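Local coordinates for starch synthase I (Hordeum vulgare, PDB 4HLN), which belongs to the starch synthases, plant glycosyltransferases whose chain folds into two Rossmann-like domains facing each other across a cleft, the GT-B arrangement, at residues Glu327-Glu332 and Lys341-Asn346; His300-Gln305 and Asn346-Ala351; Pro277-Ala282 and Leu316-Glu321; Pro190-Ser195 and Asn235-Thr240; Val267-His272 and Thr296-Asn301. All coordinates share one frame; numbering follows the deposited sequence.

Contact 1: Glu327-Glu332 and Lys341-Asn346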
# COMPACT_ATOMS: atom_id res chain seq x y z
N GLU A 327 14.56 -10.38 -19.27
CA GLU A 327 15.95 -10.63 -19.01
C GLU A 327 16.45 -9.77 -17.85
O GLU A 327 16.19 -8.57 -17.78
CB GLU A 327 16.76 -10.30 -20.24
CG GLU A 327 18.23 -10.56 -20.05
CD GLU A 327 19.04 -10.07 -21.22
OE1 GLU A 327 18.52 -9.23 -22.00
OE2 GLU A 327 20.20 -10.53 -21.36
N TRP A 328 17.20 -10.40 -16.95
CA TRP A 328 17.75 -9.72 -15.80
C TRP A 328 19.09 -10.37 -15.43
O TRP A 328 19.15 -11.54 -15.05
CB TRP A 328 16.79 -9.87 -14.66
CG TRP A 328 16.96 -8.94 -13.52
CD1 TRP A 328 17.15 -9.28 -12.21
CD2 TRP A 328 16.88 -7.52 -13.57
NE1 TRP A 328 17.20 -8.15 -11.43
CE2 TRP A 328 17.04 -7.05 -12.24
CE3 TRP A 328 16.68 -6.59 -14.59
CZ2 TRP A 328 17.02 -5.70 -11.92
CZ3 TRP A 328 16.66 -5.24 -14.27
CH2 TRP A 328 16.83 -4.81 -12.95
N VAL A 329 20.17 -9.61 -15.57
CA VAL A 329 21.48 -10.10 -15.17
C VAL A 329 21.98 -9.49 -13.87
O VAL A 329 22.07 -8.26 -13.75
CB VAL A 329 22.52 -9.82 -16.25
CG1 VAL A 329 23.89 -10.30 -15.77
CG2 VAL A 329 22.12 -10.50 -17.56
N PHE A 330 22.31 -10.33 -12.90
CA PHE A 330 22.86 -9.81 -11.65
C PHE A 330 24.31 -9.37 -11.77
O PHE A 330 25.13 -10.01 -12.45
CB PHE A 330 22.68 -10.80 -10.51
CG PHE A 330 21.25 -10.97 -10.09
CD1 PHE A 330 20.69 -10.12 -9.15
CD2 PHE A 330 20.45 -11.96 -10.64
CE1 PHE A 330 19.36 -10.27 -8.75
CE2 PHE A 330 19.13 -12.12 -10.25
CZ PHE A 330 18.58 -11.27 -9.31
N PRO A 331 24.62 -8.24 -11.12
CA PRO A 331 25.98 -7.69 -11.10
C PRO A 331 26.94 -8.69 -10.45
O PRO A 331 26.51 -9.55 -9.67
CB PRO A 331 25.84 -6.41 -10.26
CG PRO A 331 24.58 -6.63 -9.42
CD PRO A 331 23.69 -7.52 -10.23
N GLU A 332 28.22 -8.57 -10.77
CA GLU A 332 29.22 -9.51 -10.29
C GLU A 332 29.31 -9.64 -8.76
O GLU A 332 29.44 -10.74 -8.26
CB GLU A 332 30.57 -9.21 -10.91
CG GLU A 332 30.65 -9.72 -12.34
CD GLU A 332 31.88 -9.24 -13.09
OE1 GLU A 332 32.38 -9.99 -13.96
OE2 GLU A 332 32.35 -8.10 -12.82
N LYS A 341 26.74 -17.23 -13.89
CA LYS A 341 26.69 -16.17 -14.90
C LYS A 341 25.71 -15.06 -14.50
O LYS A 341 25.67 -14.00 -15.13
CB LYS A 341 26.27 -16.72 -16.26
CG LYS A 341 27.02 -17.97 -16.71
CD LYS A 341 27.93 -17.66 -17.90
CE LYS A 341 28.01 -18.83 -18.89
NZ LYS A 341 26.70 -19.14 -19.55
N GLY A 342 24.92 -15.31 -13.45
CA GLY A 342 23.97 -14.34 -12.93
C GLY A 342 22.77 -14.02 -13.82
O GLY A 342 22.20 -12.93 -13.71
N GLU A 343 22.40 -14.94 -14.70
CA GLU A 343 21.32 -14.71 -15.66
C GLU A 343 19.96 -15.18 -15.17
O GLU A 343 19.79 -16.35 -14.79
CB GLU A 343 21.64 -15.38 -16.99
CG GLU A 343 22.81 -14.76 -17.73
CD GLU A 343 23.36 -15.66 -18.83
OE1 GLU A 343 23.22 -16.91 -18.71
OE2 GLU A 343 23.93 -15.11 -19.80
N ALA A 344 18.98 -14.28 -15.20
CA ALA A 344 17.65 -14.59 -14.67
C ALA A 344 16.50 -14.03 -15.50
O ALA A 344 16.69 -13.25 -16.42
CB ALA A 344 17.56 -14.04 -13.29
N VAL A 345 15.29 -14.43 -15.14
CA VAL A 345 14.10 -13.72 -15.59
C VAL A 345 13.43 -13.09 -14.39
O VAL A 345 13.44 -13.64 -13.29
CB VAL A 345 13.12 -14.61 -16.33
CG1 VAL A 345 13.76 -15.09 -17.62
CG2 VAL A 345 12.72 -15.78 -15.45
N ASN A 346 12.85 -11.92 -14.61
CA ASN A 346 12.35 -11.12 -13.52
C ASN A 346 10.95 -10.60 -13.83
O ASN A 346 10.79 -9.58 -14.50
CB ASN A 346 13.33 -9.96 -13.27
CG ASN A 346 12.95 -9.11 -12.06
OD1 ASN A 346 11.77 -8.94 -11.76
ND2 ASN A 346 13.96 -8.56 -11.38
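W328 and A344 form the hydrogen-bonded pair at the heart of a short antiparallel ladder, strand 327-329 against strand 343-346. W328 N donates to A344 O at 2.9 Å, and A344 N returns a bond to W328 O at 2.7 Å. Two residues on, F330 N reaches G342 O at 2.7 Å, in the plane of that carbonyl; the N-H points well at the oxygen (162°). V329 CA also comes near G342 O as a CA-H...O contact. Strand 327-329 is an outer strand of a three-stranded antiparallel sheet, with 343-346 in the middle and 307-309 beyond it; V307 of strand 307-309 touches F330, A344 and N346. On the face that carries W328, its CG is turned anti to the backbone N (chi1 -163°), which brings the indole alongside N346. There N346 CB lies over the five-membered ring of W328, 4.2 Å from its centroid, as a CH-pi contact, with the amide almost perpendicular to the indole. N346 ND2 hangs over the same ring, its hydrogen bond going to Q305. Beyond the end of strand 327-329, F330 CE2 approaches A344 CB to 3.9 Å.

Contact 2: His300-Gln305 and Asn346-Ala351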
# COMPACT_ATOMS: atom_id res chain seq x y z
N HIS A 300 3.54 -3.04 -4.27
CA HIS A 300 3.48 -2.88 -2.83
C HIS A 300 4.85 -3.15 -2.18
O HIS A 300 5.15 -2.62 -1.12
CB HIS A 300 2.40 -3.79 -2.24
CG HIS A 300 1.03 -3.51 -2.78
ND1 HIS A 300 0.44 -4.32 -3.74
CD2 HIS A 300 0.15 -2.52 -2.53
CE1 HIS A 300 -0.75 -3.83 -4.04
NE2 HIS A 300 -0.95 -2.74 -3.31
N ASN A 301 5.67 -3.97 -2.82
CA ASN A 301 7.04 -4.19 -2.35
C ASN A 301 8.02 -4.48 -3.49
O ASN A 301 7.61 -4.87 -4.58
CB ASN A 301 7.10 -5.35 -1.36
CG ASN A 301 7.05 -6.70 -2.05
OD1 ASN A 301 8.08 -7.22 -2.48
ND2 ASN A 301 5.85 -7.26 -2.17
N LEU A 302 9.30 -4.30 -3.19
CA LEU A 302 10.39 -4.47 -4.14
C LEU A 302 11.29 -5.65 -3.76
O LEU A 302 12.24 -5.97 -4.47
CB LEU A 302 11.24 -3.20 -4.18
CG LEU A 302 10.55 -1.96 -4.74
CD1 LEU A 302 11.53 -0.79 -4.90
CD2 LEU A 302 9.95 -2.31 -6.08
N ALA A 303 10.99 -6.30 -2.64
CA ALA A 303 11.77 -7.44 -2.19
C ALA A 303 11.58 -8.66 -3.08
O ALA A 303 12.54 -9.34 -3.43
CB ALA A 303 11.39 -7.79 -0.77
N HIS A 304 10.32 -8.95 -3.42
CA HIS A 304 9.96 -10.14 -4.18
C HIS A 304 9.58 -9.81 -5.61
O HIS A 304 8.48 -9.33 -5.88
CB HIS A 304 8.84 -10.90 -3.49
CG HIS A 304 9.07 -11.05 -2.03
ND1 HIS A 304 8.65 -10.10 -1.12
CD2 HIS A 304 9.73 -11.99 -1.32
CE1 HIS A 304 9.02 -10.48 0.10
NE2 HIS A 304 9.67 -11.61 -0.00
N GLN A 305 10.50 -10.10 -6.52
CA GLN A 305 10.40 -9.65 -7.89
C GLN A 305 10.05 -10.79 -8.83
O GLN A 305 9.95 -10.60 -10.03
CB GLN A 305 11.71 -8.99 -8.28
CG GLN A 305 12.05 -7.86 -7.33
CD GLN A 305 13.30 -7.09 -7.73
OE1 GLN A 305 13.90 -7.34 -8.77
NE2 GLN A 305 13.69 -6.14 -6.89
N ASN A 346 12.85 -11.92 -14.61
CA ASN A 346 12.35 -11.12 -13.52
C ASN A 346 10.95 -10.60 -13.83
O ASN A 346 10.79 -9.58 -14.50
CB ASN A 346 13.33 -9.96 -13.27
CG ASN A 346 12.95 -9.11 -12.06
OD1 ASN A 346 11.77 -8.94 -11.76
ND2 ASN A 346 13.96 -8.56 -11.38
N PHE A 347 9.94 -11.30 -13.33
CA PHE A 347 8.55 -10.92 -13.54
C PHE A 347 8.25 -9.45 -13.36
O PHE A 347 7.74 -8.81 -14.28
CB PHE A 347 7.61 -11.76 -12.67
CG PHE A 347 7.20 -13.07 -13.30
CD1 PHE A 347 8.09 -13.77 -14.12
CD2 PHE A 347 5.94 -13.60 -13.08
CE1 PHE A 347 7.73 -14.98 -14.69
CE2 PHE A 347 5.56 -14.80 -13.65
CZ PHE A 347 6.46 -15.50 -14.45
N LEU A 348 8.54 -8.92 -12.17
CA LEU A 348 8.25 -7.52 -11.86
C LEU A 348 8.94 -6.61 -12.86
O LEU A 348 8.34 -5.67 -13.38
CB LEU A 348 8.71 -7.20 -10.44
CG LEU A 348 8.12 -5.93 -9.85
CD1 LEU A 348 6.63 -6.10 -9.76
CD2 LEU A 348 8.67 -5.68 -8.46
N LYS A 349 10.21 -6.90 -13.12
CA LYS A 349 10.97 -6.15 -14.11
C LYS A 349 10.25 -6.14 -15.46
O LYS A 349 10.15 -5.10 -16.11
CB LYS A 349 12.37 -6.76 -14.25
CG LYS A 349 13.29 -6.02 -15.21
CD LYS A 349 13.24 -6.60 -16.62
CE LYS A 349 14.28 -5.95 -17.54
NZ LYS A 349 14.34 -6.58 -18.90
N GLY A 350 9.76 -7.30 -15.88
CA GLY A 350 9.02 -7.46 -17.12
C GLY A 350 7.82 -6.54 -17.22
O GLY A 350 7.56 -5.95 -18.27
N ALA A 351 7.09 -6.42 -16.11
CA ALA A 351 5.96 -5.50 -16.04
C ALA A 351 6.41 -4.05 -16.04
O ALA A 351 5.76 -3.21 -16.65
CB ALA A 351 5.13 -5.78 -14.81
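N346 and Q305 join side chain to side chain at the start of helix 347-354. N346 ND2 donates to Q305 OE1 at 2.9 Å, with the bond in the plane of the accepting carbonyl; the two amides are turned 32° from each other. N346 is the N-cap residue of the helix, and its OD1 accepts from K349 N at 2.9 Å, the donor well above the carbonyl plane. The asparagine amide thus has both ends used, which fixes its rotation. The Q305 amide is held likewise, because Q305 NE2 donates to L302 O at 2.8 Å and, further out, to G374 O. At F347 the benzyl group leads away from the loop, though F347 CB still passes 3.7 Å from Q305 O. L348 N then makes a nearly straight bond to Q305 O, 3.1 Å long (177°), so the loop carbonyl meets an N-H of the first helical turn. With CG anti to the backbone N (chi1 -163°), L348 sends its CD2 toward L302 CD2, 4.3 Å away. The loop is tightened by an Asx motif, N301 OD1 accepting from H304 N at 3.0 Å. Around this joint, L302 and Q305 rest on L378 of helix 376-384, while F347 packs against Q236 and T240 of helix 235-252 and K349 touches W328 of strand 327-329.

Contact 3: Pro277-Ala282 and Leu316-Glu321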
# COMPACT_ATOMS: atom_id res chain seq x y z
N PRO A 277 0.87 -7.76 -18.43
CA PRO A 277 1.19 -6.71 -19.41
C PRO A 277 2.14 -7.20 -20.47
O PRO A 277 2.18 -6.64 -21.58
CB PRO A 277 1.88 -5.63 -18.57
CG PRO A 277 2.20 -6.27 -17.27
CD PRO A 277 1.26 -7.39 -17.06
N VAL A 278 2.91 -8.23 -20.16
CA VAL A 278 3.80 -8.80 -21.18
C VAL A 278 2.96 -9.58 -22.18
O VAL A 278 3.12 -9.44 -23.38
CB VAL A 278 4.90 -9.70 -20.57
CG1 VAL A 278 5.92 -10.10 -21.63
CG2 VAL A 278 5.59 -9.00 -19.41
N LEU A 279 2.05 -10.40 -21.68
CA LEU A 279 1.13 -11.15 -22.51
C LEU A 279 0.37 -10.23 -23.46
O LEU A 279 0.33 -10.47 -24.68
CB LEU A 279 0.15 -11.96 -21.65
CG LEU A 279 0.86 -13.12 -20.94
CD1 LEU A 279 -0.08 -13.91 -20.03
CD2 LEU A 279 1.58 -14.02 -21.97
N LEU A 280 -0.22 -9.18 -22.91
CA LEU A 280 -0.96 -8.24 -23.75
C LEU A 280 -0.10 -7.82 -24.93
O LEU A 280 -0.53 -7.87 -26.08
CB LEU A 280 -1.37 -7.02 -22.95
CG LEU A 280 -2.35 -7.31 -21.82
CD1 LEU A 280 -2.65 -6.05 -21.05
CD2 LEU A 280 -3.62 -7.93 -22.37
N ALA A 281 1.13 -7.43 -24.63
CA ALA A 281 2.04 -6.91 -25.63
C ALA A 281 2.60 -7.97 -26.59
O ALA A 281 2.87 -7.68 -27.76
CB ALA A 281 3.17 -6.17 -24.94
N ALA A 282 2.74 -9.20 -26.12
CA ALA A 282 3.41 -10.23 -26.90
C ALA A 282 2.42 -11.12 -27.65
O ALA A 282 2.62 -11.47 -28.81
CB ALA A 282 4.32 -11.07 -25.98
N LEU A 316 7.77 -20.31 -20.14
CA LEU A 316 6.71 -19.30 -20.06
C LEU A 316 5.83 -19.25 -21.30
O LEU A 316 4.82 -18.56 -21.31
CB LEU A 316 7.29 -17.91 -19.76
CG LEU A 316 8.27 -17.83 -18.58
CD1 LEU A 316 8.83 -16.43 -18.43
CD2 LEU A 316 7.64 -18.30 -17.27
N GLY A 317 6.20 -19.97 -22.36
CA GLY A 317 5.39 -19.99 -23.56
C GLY A 317 5.27 -18.68 -24.34
O GLY A 317 4.37 -18.54 -25.16
N LEU A 318 6.15 -17.72 -24.07
CA LEU A 318 6.25 -16.50 -24.87
C LEU A 318 7.21 -16.71 -26.03
O LEU A 318 8.03 -17.63 -26.01
CB LEU A 318 6.80 -15.37 -24.03
CG LEU A 318 5.98 -14.90 -22.84
CD1 LEU A 318 6.87 -14.08 -21.94
CD2 LEU A 318 4.78 -14.09 -23.31
N PRO A 319 7.14 -15.84 -27.04
CA PRO A 319 8.11 -15.97 -28.15
C PRO A 319 9.53 -15.57 -27.74
O PRO A 319 9.73 -14.85 -26.77
CB PRO A 319 7.55 -15.03 -29.22
CG PRO A 319 6.09 -14.86 -28.85
CD PRO A 319 6.07 -14.89 -27.35
N PRO A 320 10.53 -16.02 -28.49
CA PRO A 320 11.94 -15.76 -28.17
C PRO A 320 12.36 -14.29 -28.13
O PRO A 320 13.25 -13.97 -27.35
CB PRO A 320 12.67 -16.49 -29.29
CG PRO A 320 11.73 -17.60 -29.67
CD PRO A 320 10.39 -16.94 -29.64
N GLU A 321 11.76 -13.43 -28.94
CA GLU A 321 12.17 -12.02 -29.05
C GLU A 321 11.86 -11.28 -27.78
O GLU A 321 12.44 -10.23 -27.50
CB GLU A 321 11.42 -11.31 -30.19
CG GLU A 321 11.24 -12.15 -31.44
CD GLU A 321 10.03 -13.06 -31.34
OE1 GLU A 321 8.91 -12.52 -31.13
OE2 GLU A 321 10.19 -14.29 -31.47
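The backbone N of A282, whose CB faces L318, is bonded to V278 O at 2.8 Å and more weakly to L279 O, where the helix widens into a pi-type turn. These bonds belong to the helix alone: between 277-282 and 316-321 the meeting is purely apolar. L318 reaches in from the loop with CG anti to its carbonyl carbon (chi1 -63°), and its two methyls divide the work. L318 CD1 lies 4.1 Å from V278 CG1, whereas L318 CD2 sits beside L279 CD2, at 3.5 Å, and A282 CB, at 4.1 Å. The leucine thus meets V278 and L279 at about right angles to both side chains and also touches the methyl one turn along. P319 extends the patch, its CD 4.4 Å from A282 CB. Y313 OH is bonded to P319 O, and the Y313 side chain touches L318. Behind the patch, L279 leans on Y244 and C247 of helix 235-252, and V278 packs on T354 of helix 347-354 and L326 of helix 323-326.

Contact 4: Pro190-Ser195 and Asn235-Thr240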
# COMPACT_ATOMS: atom_id res chain seq x y z
N PRO A 190 -0.87 -23.33 -23.02
CA PRO A 190 0.36 -24.00 -23.45
C PRO A 190 1.57 -23.33 -22.78
O PRO A 190 1.88 -22.16 -23.02
CB PRO A 190 0.37 -23.76 -24.97
CG PRO A 190 -0.28 -22.40 -25.09
CD PRO A 190 -1.32 -22.32 -23.99
N CYS A 191 2.23 -24.09 -21.91
CA CYS A 191 3.41 -23.62 -21.21
C CYS A 191 3.97 -24.75 -20.36
O CYS A 191 3.35 -25.79 -20.22
CB CYS A 191 3.09 -22.41 -20.32
SG CYS A 191 1.99 -22.76 -18.91
N PHE A 192 5.16 -24.53 -19.81
CA PHE A 192 5.82 -25.52 -18.97
C PHE A 192 5.80 -26.93 -19.52
O PHE A 192 5.37 -27.88 -18.84
CB PHE A 192 5.26 -25.46 -17.56
CG PHE A 192 5.73 -24.26 -16.82
CD1 PHE A 192 6.83 -24.33 -15.97
CD2 PHE A 192 5.10 -23.03 -17.02
CE1 PHE A 192 7.29 -23.21 -15.30
CE2 PHE A 192 5.54 -21.90 -16.36
CZ PHE A 192 6.65 -21.99 -15.49
N GLY A 193 6.29 -27.05 -20.76
CA GLY A 193 6.45 -28.33 -21.42
C GLY A 193 5.14 -29.10 -21.49
O GLY A 193 5.04 -30.24 -21.03
N GLY A 194 4.13 -28.45 -22.04
CA GLY A 194 2.83 -29.09 -22.15
C GLY A 194 1.69 -28.11 -22.23
O GLY A 194 1.82 -26.98 -22.74
N SER A 195 0.55 -28.55 -21.73
CA SER A 195 -0.67 -27.79 -21.84
C SER A 195 -1.44 -27.99 -20.56
O SER A 195 -1.75 -29.12 -20.19
CB SER A 195 -1.48 -28.29 -23.03
OG SER A 195 -2.47 -27.35 -23.38
N ASN A 235 6.07 -21.95 -7.83
CA ASN A 235 5.48 -20.62 -7.90
C ASN A 235 5.46 -20.02 -9.30
O ASN A 235 4.40 -19.65 -9.82
CB ASN A 235 6.21 -19.66 -6.96
CG ASN A 235 5.62 -19.68 -5.57
OD1 ASN A 235 4.56 -20.25 -5.35
ND2 ASN A 235 6.31 -19.05 -4.62
N GLN A 236 6.63 -19.91 -9.91
CA GLN A 236 6.71 -19.30 -11.23
C GLN A 236 5.66 -19.91 -12.15
O GLN A 236 4.97 -19.20 -12.87
CB GLN A 236 8.10 -19.47 -11.82
CG GLN A 236 8.25 -18.83 -13.19
CD GLN A 236 9.51 -19.27 -13.91
OE1 GLN A 236 9.74 -20.47 -14.11
NE2 GLN A 236 10.35 -18.30 -14.29
N PHE A 237 5.51 -21.22 -12.09
CA PHE A 237 4.50 -21.92 -12.86
C PHE A 237 3.07 -21.54 -12.45
O PHE A 237 2.20 -21.27 -13.31
CB PHE A 237 4.72 -23.43 -12.75
CG PHE A 237 3.56 -24.26 -13.19
CD1 PHE A 237 3.17 -24.28 -14.52
CD2 PHE A 237 2.85 -25.02 -12.27
CE1 PHE A 237 2.08 -25.05 -14.94
CE2 PHE A 237 1.76 -25.80 -12.68
CZ PHE A 237 1.37 -25.82 -14.01
N ARG A 238 2.81 -21.51 -11.14
CA ARG A 238 1.47 -21.24 -10.63
C ARG A 238 1.01 -19.87 -11.10
O ARG A 238 -0.12 -19.71 -11.57
CB ARG A 238 1.43 -21.25 -9.09
CG ARG A 238 1.66 -22.60 -8.43
CD ARG A 238 2.20 -22.40 -7.02
NE ARG A 238 1.17 -22.52 -5.99
CZ ARG A 238 1.10 -21.73 -4.92
NH1 ARG A 238 1.99 -20.77 -4.76
NH2 ARG A 238 0.14 -21.91 -4.02
N TYR A 239 1.88 -18.88 -10.99
CA TYR A 239 1.48 -17.51 -11.26
C TYR A 239 1.52 -17.15 -12.74
O TYR A 239 0.86 -16.22 -13.19
CB TYR A 239 2.24 -16.55 -10.34
CG TYR A 239 1.79 -16.79 -8.93
CD1 TYR A 239 2.61 -17.43 -8.01
CD2 TYR A 239 0.49 -16.46 -8.55
CE1 TYR A 239 2.15 -17.68 -6.71
CE2 TYR A 239 0.03 -16.70 -7.27
CZ TYR A 239 0.86 -17.31 -6.35
OH TYR A 239 0.38 -17.54 -5.07
N THR A 240 2.26 -17.94 -13.50
CA THR A 240 2.15 -17.95 -14.95
C THR A 240 0.72 -18.33 -15.37
O THR A 240 0.14 -17.69 -16.25
CB THR A 240 3.20 -18.93 -15.56
OG1 THR A 240 4.51 -18.40 -15.33
CG2 THR A 240 3.02 -19.10 -17.06
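C191 opens the approach to T240, its SG 4.2 Å from T240 CG2 and close to the plane of the F192 ring. C191 N bonds G194 O at 3.0 Å, and F192 and G193 between them both have left-handed backbone angles. F192, in this turn, carries the contact. With CG anti to the carbonyl carbon (chi1 -73°), its ring lies against the outside of helix 235-252. F237 comes over one face of it: F237 CB sits 3.7 Å from the F192 ring centroid, a CH-pi contact. Beyond CB the phenyl of F237 turns its edge to the same face, a T-shaped pair with centroids 4.9 Å apart and planes at 69°. Round the rim of F192, Q236 OE1 approaches F192 CZ at 3.7 Å; the amide's nitrogen is held by T312 OG1. T240 OG1 stands 3.8 Å from F192 CE2, its proton already spent on Q236 O, which also accepts T240 N. D315 touches F192, and H196 meets the F237 ring edge-to-face. This is a beta-hairpin, strands 181-190 and 195-205 at the edge of the large mixed sheet, its turn docking an aromatic side chain on a helix.

Contact 5: Val267-His272 and Thr296-Asn301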
# COMPACT_ATOMS: atom_id res chain seq x y z
N VAL A 267 -5.38 -3.81 -13.78
CA VAL A 267 -4.57 -3.40 -12.64
C VAL A 267 -3.87 -4.63 -12.07
O VAL A 267 -4.48 -5.43 -11.36
CB VAL A 267 -5.41 -2.77 -11.55
CG1 VAL A 267 -4.53 -2.36 -10.39
CG2 VAL A 267 -6.13 -1.58 -12.09
N VAL A 268 -2.60 -4.78 -12.39
CA VAL A 268 -1.87 -5.96 -11.95
C VAL A 268 -1.01 -5.72 -10.70
O VAL A 268 -0.22 -4.79 -10.63
CB VAL A 268 -1.10 -6.55 -13.11
CG1 VAL A 268 -2.03 -6.57 -14.32
CG2 VAL A 268 0.12 -5.72 -13.40
N ASN A 269 -1.20 -6.57 -9.70
CA ASN A 269 -0.58 -6.35 -8.40
C ASN A 269 0.63 -7.20 -8.21
O ASN A 269 0.54 -8.44 -8.18
CB ASN A 269 -1.59 -6.60 -7.29
CG ASN A 269 -2.66 -5.55 -7.25
OD1 ASN A 269 -2.63 -4.64 -6.42
ND2 ASN A 269 -3.61 -5.63 -8.17
N ASP A 270 1.78 -6.53 -8.10
CA ASP A 270 3.02 -7.19 -7.69
C ASP A 270 3.50 -8.22 -8.70
O ASP A 270 3.04 -8.24 -9.84
CB ASP A 270 2.83 -7.80 -6.30
CG ASP A 270 2.59 -6.73 -5.23
OD1 ASP A 270 3.43 -5.80 -5.11
OD2 ASP A 270 1.54 -6.81 -4.53
N TRP A 271 4.41 -9.09 -8.31
CA TRP A 271 5.02 -9.94 -9.33
C TRP A 271 4.08 -11.03 -9.77
O TRP A 271 4.15 -11.49 -10.90
CB TRP A 271 6.37 -10.52 -8.89
CG TRP A 271 6.29 -11.73 -8.04
CD1 TRP A 271 6.30 -11.76 -6.67
CD2 TRP A 271 6.21 -13.10 -8.48
NE1 TRP A 271 6.22 -13.06 -6.23
CE2 TRP A 271 6.18 -13.90 -7.32
CE3 TRP A 271 6.15 -13.72 -9.73
CZ2 TRP A 271 6.10 -15.30 -7.38
CZ3 TRP A 271 6.08 -15.12 -9.79
CH2 TRP A 271 6.06 -15.89 -8.62
N HIS A 272 3.19 -11.45 -8.87
CA HIS A 272 2.30 -12.55 -9.17
C HIS A 272 1.51 -12.33 -10.45
O HIS A 272 1.23 -13.28 -11.18
CB HIS A 272 1.35 -12.80 -8.00
CG HIS A 272 2.06 -13.04 -6.71
ND1 HIS A 272 2.35 -12.02 -5.82
CD2 HIS A 272 2.57 -14.17 -6.16
CE1 HIS A 272 2.99 -12.52 -4.78
NE2 HIS A 272 3.14 -13.82 -4.97
N THR A 296 -1.94 -1.10 -15.50
CA THR A 296 -1.28 -0.38 -14.43
C THR A 296 -0.63 -1.37 -13.48
O THR A 296 -1.28 -2.26 -12.94
CB THR A 296 -2.28 0.46 -13.64
OG1 THR A 296 -2.90 1.39 -14.54
CG2 THR A 296 -1.58 1.22 -12.47
N LEU A 297 0.66 -1.20 -13.28
CA LEU A 297 1.37 -2.03 -12.34
C LEU A 297 1.31 -1.38 -10.96
O LEU A 297 1.66 -0.21 -10.81
CB LEU A 297 2.81 -2.24 -12.82
CG LEU A 297 3.73 -2.93 -11.82
CD1 LEU A 297 3.23 -4.36 -11.51
CD2 LEU A 297 5.15 -2.92 -12.36
N VAL A 298 0.82 -2.13 -9.98
CA VAL A 298 0.83 -1.70 -8.59
C VAL A 298 1.89 -2.47 -7.81
O VAL A 298 1.87 -3.70 -7.76
CB VAL A 298 -0.51 -1.95 -7.88
CG1 VAL A 298 -0.39 -1.51 -6.43
CG2 VAL A 298 -1.66 -1.24 -8.58
N ILE A 299 2.80 -1.72 -7.20
CA ILE A 299 3.94 -2.31 -6.54
C ILE A 299 3.87 -2.02 -5.05
O ILE A 299 4.11 -0.88 -4.62
CB ILE A 299 5.25 -1.72 -7.06
CG1 ILE A 299 5.37 -1.91 -8.57
CG2 ILE A 299 6.44 -2.34 -6.37
CD1 ILE A 299 6.73 -1.50 -9.11
N HIS A 300 3.54 -3.04 -4.27
CA HIS A 300 3.48 -2.88 -2.83
C HIS A 300 4.85 -3.15 -2.18
O HIS A 300 5.15 -2.62 -1.12
CB HIS A 300 2.40 -3.79 -2.24
CG HIS A 300 1.03 -3.51 -2.78
ND1 HIS A 300 0.44 -4.32 -3.74
CD2 HIS A 300 0.15 -2.52 -2.53
CE1 HIS A 300 -0.75 -3.83 -4.04
NE2 HIS A 300 -0.95 -2.74 -3.31
N ASN A 301 5.67 -3.97 -2.82
CA ASN A 301 7.04 -4.19 -2.35
C ASN A 301 8.02 -4.48 -3.49
O ASN A 301 7.61 -4.87 -4.58
CB ASN A 301 7.10 -5.35 -1.36
CG ASN A 301 7.05 -6.70 -2.05
OD1 ASN A 301 8.08 -7.22 -2.48
ND2 ASN A 301 5.85 -7.26 -2.17
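D270 grips H300 twice through its carboxylate. H300 ND1 donates to D270 OD2 at 2.8 Å, in the plane of the imidazole, and H300 N donates to D270 OD1 at 2.9 Å; both oxygens are met on their syn sides. H300 CG lies anti to its carbonyl carbon (chi1 -59°), which brings ND1 to D270 OD2. The two bonds hold the carboxylate, and the one to ND1 fixes the turn of the ring, whose plane stands 54° from it. The ring is bordered on the same edge by N269, whose OD1 lies 3.1 Å from H300 CE1 with amide and imidazole nearly coplanar; N269 ND2 is bonded to V130 O of the next strand. Behind this polar end runs a parallel ladder. V268 N bonds T296 O, V298 N answers to V268 O at 2.9 Å, and D270 N closes the series on V298 O. V267 CG1 meets V298 CG2 at 3.6 Å on the face that also carries T296 and N269, where F622 of helix 611-627 covers V267 and T296. On the other face V268 CG2 lies 3.9 Å from L297 CD1. Strand 264-269, helix 276-284 and strand 294-299 make a beta-alpha-beta crossover, the repeating unit of a Rossmann-like sheet, and the aspartate-histidine pair sits in the loops just past its strand ends.

How the contacts relate
The centre of contact 5 lies about 10 Å from the chain centre, and those of contacts 1, 3 and 4 about 28 or 29 Å from it; yet contacts 3, 4 and 5 are buried, whereas contacts 1 and 2 are partly open. Contacts 1 and 5 both rest on strand ladders, one antiparallel in the small sheet, the other parallel in the large one. Contact 2 bridges them, sharing N346 with contact 1 and H300 and N301 with contact 5, and relies on amides and a helix cap. Contacts 3 and 4 have no hydrogen bond across their segments, being aliphatic and largely aromatic respectively. F347 of contact 2 touches L316 of contact 3 and T240 of contact 4.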